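Local coordinates for protein CurF (Lyngbya majuscula, PDB 5DP2) that binds NADP and, as an unusual enoyl-acyl carrier protein reductase domain, probably forms the cyclopropane ring during curacin A biosynthesis, at residues Q29-P34 and S114-C119. Residues are numbered along the deposited sequence; the frame is centred on the assembly and turned at random.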
ATOM      1  N   GLN A  29      14.616  19.653  11.724  1.00  6.97           N
ATOM      2  CA  GLN A  29      13.471  20.456  11.339  1.00  7.43           C
ATOM      3  C   GLN A  29      13.111  21.442  12.430  1.00  8.59           C
ATOM      4  O   GLN A  29      13.298  21.155  13.597  1.00 10.84           O
ATOM      5  CB  GLN A  29      12.256  19.537  11.112  1.00  7.44           C
ATOM      6  CG  GLN A  29      12.437  18.555   9.971  1.00  6.89           C
ATOM      7  CD  GLN A  29      12.219  19.213   8.646  1.00  7.58           C
ATOM      8  OE1 GLN A  29      11.088  19.373   8.211  1.00  9.47           O
ATOM      9  NE2 GLN A  29      13.288  19.559   7.964  1.00  8.29           N
ATOM     10  N   GLU A  30      12.506  22.555  12.035  1.00 10.29           N
ATOM     11  CA  GLU A  30      11.879  23.432  13.013  1.00 13.37           C
ATOM     12  C   GLU A  30      10.506  22.867  13.431  1.00 13.00           C
ATOM     13  O   GLU A  30       9.837  22.112  12.697  1.00 14.60           O
ATOM     14  CB  GLU A  30      11.752  24.848  12.456  1.00 18.12           C
ATOM     15  CG  GLU A  30      13.107  25.440  12.091  1.00 21.73           C
ATOM     16  CD  GLU A  30      14.012  25.694  13.298  1.00 28.07           C
ATOM     17  OE1 GLU A  30      13.517  26.196  14.333  1.00 37.80           O
ATOM     18  OE2 GLU A  30      15.228  25.395  13.216  1.00 33.22           O
ATOM     19  N   ARG A  31      10.134  23.174  14.659  1.00 13.95           N
ATOM     20  CA  ARG A  31       8.814  22.891  15.161  1.00 13.58           C
ATOM     21  C   ARG A  31       7.952  24.091  14.711  1.00 14.33           C
ATOM     22  O   ARG A  31       8.336  25.232  14.916  1.00 20.90           O
ATOM     23  CB  ARG A  31       8.847  22.763  16.698  1.00 14.28           C
ATOM     24  CG  ARG A  31       7.547  22.286  17.348  1.00 14.20           C
ATOM     25  CD  ARG A  31       7.249  20.799  17.122  1.00 13.46           C
ATOM     26  NE  ARG A  31       5.917  20.428  17.596  1.00 12.66           N
ATOM     27  CZ  ARG A  31       5.602  20.076  18.838  1.00 12.28           C
ATOM     28  NH1 ARG A  31       6.525  19.982  19.782  1.00 15.02           N
ATOM     29  NH2 ARG A  31       4.344  19.784  19.134  1.00 12.37           N
ATOM     30  N   ARG A  32       6.817  23.829  14.092  1.00 14.08           N
ATOM     31  CA  ARG A  32       5.864  24.841  13.678  1.00 14.77           C
ATOM     32  C   ARG A  32       4.609  24.704  14.524  1.00 13.07           C
ATOM     33  O   ARG A  32       4.382  23.668  15.148  1.00 16.18           O
ATOM     34  CB  ARG A  32       5.475  24.634  12.206  1.00 15.15           C
ATOM     35  CG  ARG A  32       6.589  24.781  11.186  1.00 16.40           C
ATOM     36  CD  ARG A  32       6.051  24.596   9.771  1.00 18.73           C
ATOM     37  NE  ARG A  32       7.108  24.762   8.780  1.00 19.76           N
ATOM     38  CZ  ARG A  32       6.924  24.708   7.468  1.00 17.89           C
ATOM     39  NH1 ARG A  32       5.717  24.471   6.958  1.00 22.00           N
ATOM     40  NH2 ARG A  32       7.953  24.870   6.656  1.00 17.25           N
ATOM     41  N   LYS A  33       3.811  25.758  14.539  1.00 13.40           N
ATOM     42  CA  LYS A  33       2.483  25.713  15.144  1.00 11.66           C
ATOM     43  C   LYS A  33       1.429  25.647  14.046  1.00 10.37           C
ATOM     44  O   LYS A  33       1.587  26.263  12.991  1.00 11.55           O
ATOM     45  CB  LYS A  33       2.253  26.943  16.002  1.00 15.07           C
ATOM     46  CG  LYS A  33       3.232  27.028  17.156  1.00 19.80           C
ATOM     47  CD  LYS A  33       2.860  28.139  18.128  1.00 25.17           C
ATOM     48  CE  LYS A  33       3.401  27.870  19.527  1.00 32.83           C
ATOM     49  NZ  LYS A  33       2.689  26.753  20.222  1.00 38.66           N
ATOM     50  N   PRO A  34       0.314  24.937  14.286  1.00  9.64           N
ATOM     51  CA  PRO A  34      -0.708  24.873  13.250  1.00  8.95           C
ATOM     52  C   PRO A  34      -1.409  26.224  13.087  1.00  8.84           C
ATOM     53  O   PRO A  34      -1.755  26.877  14.079  1.00 10.23           O
ATOM     54  CB  PRO A  34      -1.666  23.791  13.781  1.00  9.67           C
ATOM     55  CG  PRO A  34      -1.449  23.750  15.260  1.00 10.65           C
ATOM     56  CD  PRO A  34       0.008  24.063  15.433  1.00 10.27           C
ATOM     57  N   SER A 114       8.458  11.816   9.605  1.00  5.34           N
ATOM     58  CA  SER A 114       8.759  13.095  10.242  1.00  5.55           C
ATOM     59  C   SER A 114       8.341  12.969  11.694  1.00  5.37           C
ATOM     60  O   SER A 114       7.389  12.258  12.007  1.00  6.39           O
ATOM     61  CB  SER A 114       7.945  14.244   9.639  1.00  6.06           C
ATOM     62  OG  SER A 114       8.174  14.422   8.254  1.00  6.42           O
ATOM     63  N   SER A 115       8.976  13.727  12.583  1.00  5.45           N
ATOM     64  CA  SER A 115       8.546  13.704  13.973  1.00  5.71           C
ATOM     65  C   SER A 115       7.112  14.224  14.128  1.00  5.46           C
ATOM     66  O   SER A 115       6.314  13.667  14.908  1.00  5.85           O
ATOM     67  CB  SER A 115       9.483  14.557  14.820  1.00  6.45           C
ATOM     68  OG  SER A 115      10.843  14.195  14.640  1.00  6.98           O
ATOM     69  N   PHE A 116       6.805  15.307  13.415  1.00  5.64           N
ATOM     70  CA  PHE A 116       5.507  15.963  13.469  1.00  6.34           C
ATOM     71  C   PHE A 116       5.040  16.232  12.043  1.00  6.34           C
ATOM     72  O   PHE A 116       5.865  16.580  11.193  1.00  8.25           O
ATOM     73  CB  PHE A 116       5.562  17.286  14.229  1.00  7.42           C
ATOM     74  CG  PHE A 116       5.993  17.118  15.671  1.00  7.59           C
ATOM     75  CD1 PHE A 116       5.076  16.800  16.667  1.00  7.50           C
ATOM     76  CD2 PHE A 116       7.324  17.248  16.028  1.00  8.65           C
ATOM     77  CE1 PHE A 116       5.487  16.603  17.971  1.00  8.17           C
ATOM     78  CE2 PHE A 116       7.735  17.051  17.323  1.00  9.62           C
ATOM     79  CZ  PHE A 116       6.819  16.733  18.300  1.00  9.53           C
ATOM     80  N   VAL A 117       3.737  16.055  11.795  1.00  5.89           N
ATOM     81  CA  VAL A 117       3.114  16.379  10.521  1.00  5.66           C
ATOM     82  C   VAL A 117       2.000  17.385  10.782  1.00  5.66           C
ATOM     83  O   VAL A 117       1.151  17.140  11.626  1.00  7.02           O
ATOM     84  CB  VAL A 117       2.556  15.117   9.831  1.00  6.29           C
ATOM     85  CG1 VAL A 117       1.677  15.480   8.631  1.00  7.59           C
ATOM     86  CG2 VAL A 117       3.686  14.205   9.370  1.00  7.73           C
ATOM     87  N   ILE A 118       2.000  18.479  10.014  1.00  6.46           N
ATOM     88  CA  ILE A 118       0.877  19.436  10.044  1.00  7.37           C
ATOM     89  C   ILE A 118       0.065  19.215   8.786  1.00  7.85           C
ATOM     90  O   ILE A 118       0.571  19.300   7.684  1.00 11.23           O
ATOM     91  CB  ILE A 118       1.365  20.880  10.245  1.00 10.34           C
ATOM     92  CG1 ILE A 118       2.039  20.984  11.630  1.00 12.11           C
ATOM     93  CG2 ILE A 118       0.217  21.853  10.150  1.00 11.83           C
ATOM     94  CD1 ILE A 118       2.582  22.356  11.984  1.00 14.36           C
ATOM     95  N   CYS A 119      -1.223  18.973   8.953  1.00  7.00           N
ATOM     96  CA  CYS A 119      -2.090  18.698   7.829  1.00  8.00           C
ATOM     97  C   CYS A 119      -3.476  19.243   8.071  1.00  7.62           C
ATOM     98  O   CYS A 119      -3.743  19.891   9.055  1.00  9.71           O
ATOM     99  CB  CYS A 119      -2.110  17.212   7.526  1.00 11.05           C
ATOM    100  SG  CYS A 119      -2.755  16.197   8.831  1.00 13.13           S
TER
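Arg31 carries CG anti to its backbone N and then bends at chi2 (73°), a turn that brings CD over the ring of Phe116, whose own CG lies beside the backbone N. The guanidinium lies flat on one face of the ring, the two planes only 3° apart. Arg31 CZ stands 3.7 Å from the Phe116 ring centroid and 20° off the ring normal, which meets the definition of a cation-pi contact. Arg31 CD adds a CH-pi contact over the same ring, 4.0 Å from the Phe116 centroid. No hydrogen bond joins the two segments; Arg31 NE forms a salt bridge with OE1 of Glu40, which probably helps fix the rotation of the guanidinium. An alanine in place of Phe116 would probably leave the guanidinium without its aromatic platform and set it freer to turn about its salt bridge. Farther along, Ile118 extends CD1 to within 3.7 Å of Arg32 CB and 4.1 Å of Pro34 N, a small van der Waals contact of the methyl with an aliphatic carbon and the backbone. Within the enoyl reductase fold this is a surface contact: the loop between strands 25-28 and 39-48 passes over strand 116-119, which pairs antiparallel with strand 39-48, while Val89 of strand 83-91 touches both Arg31 and Phe116.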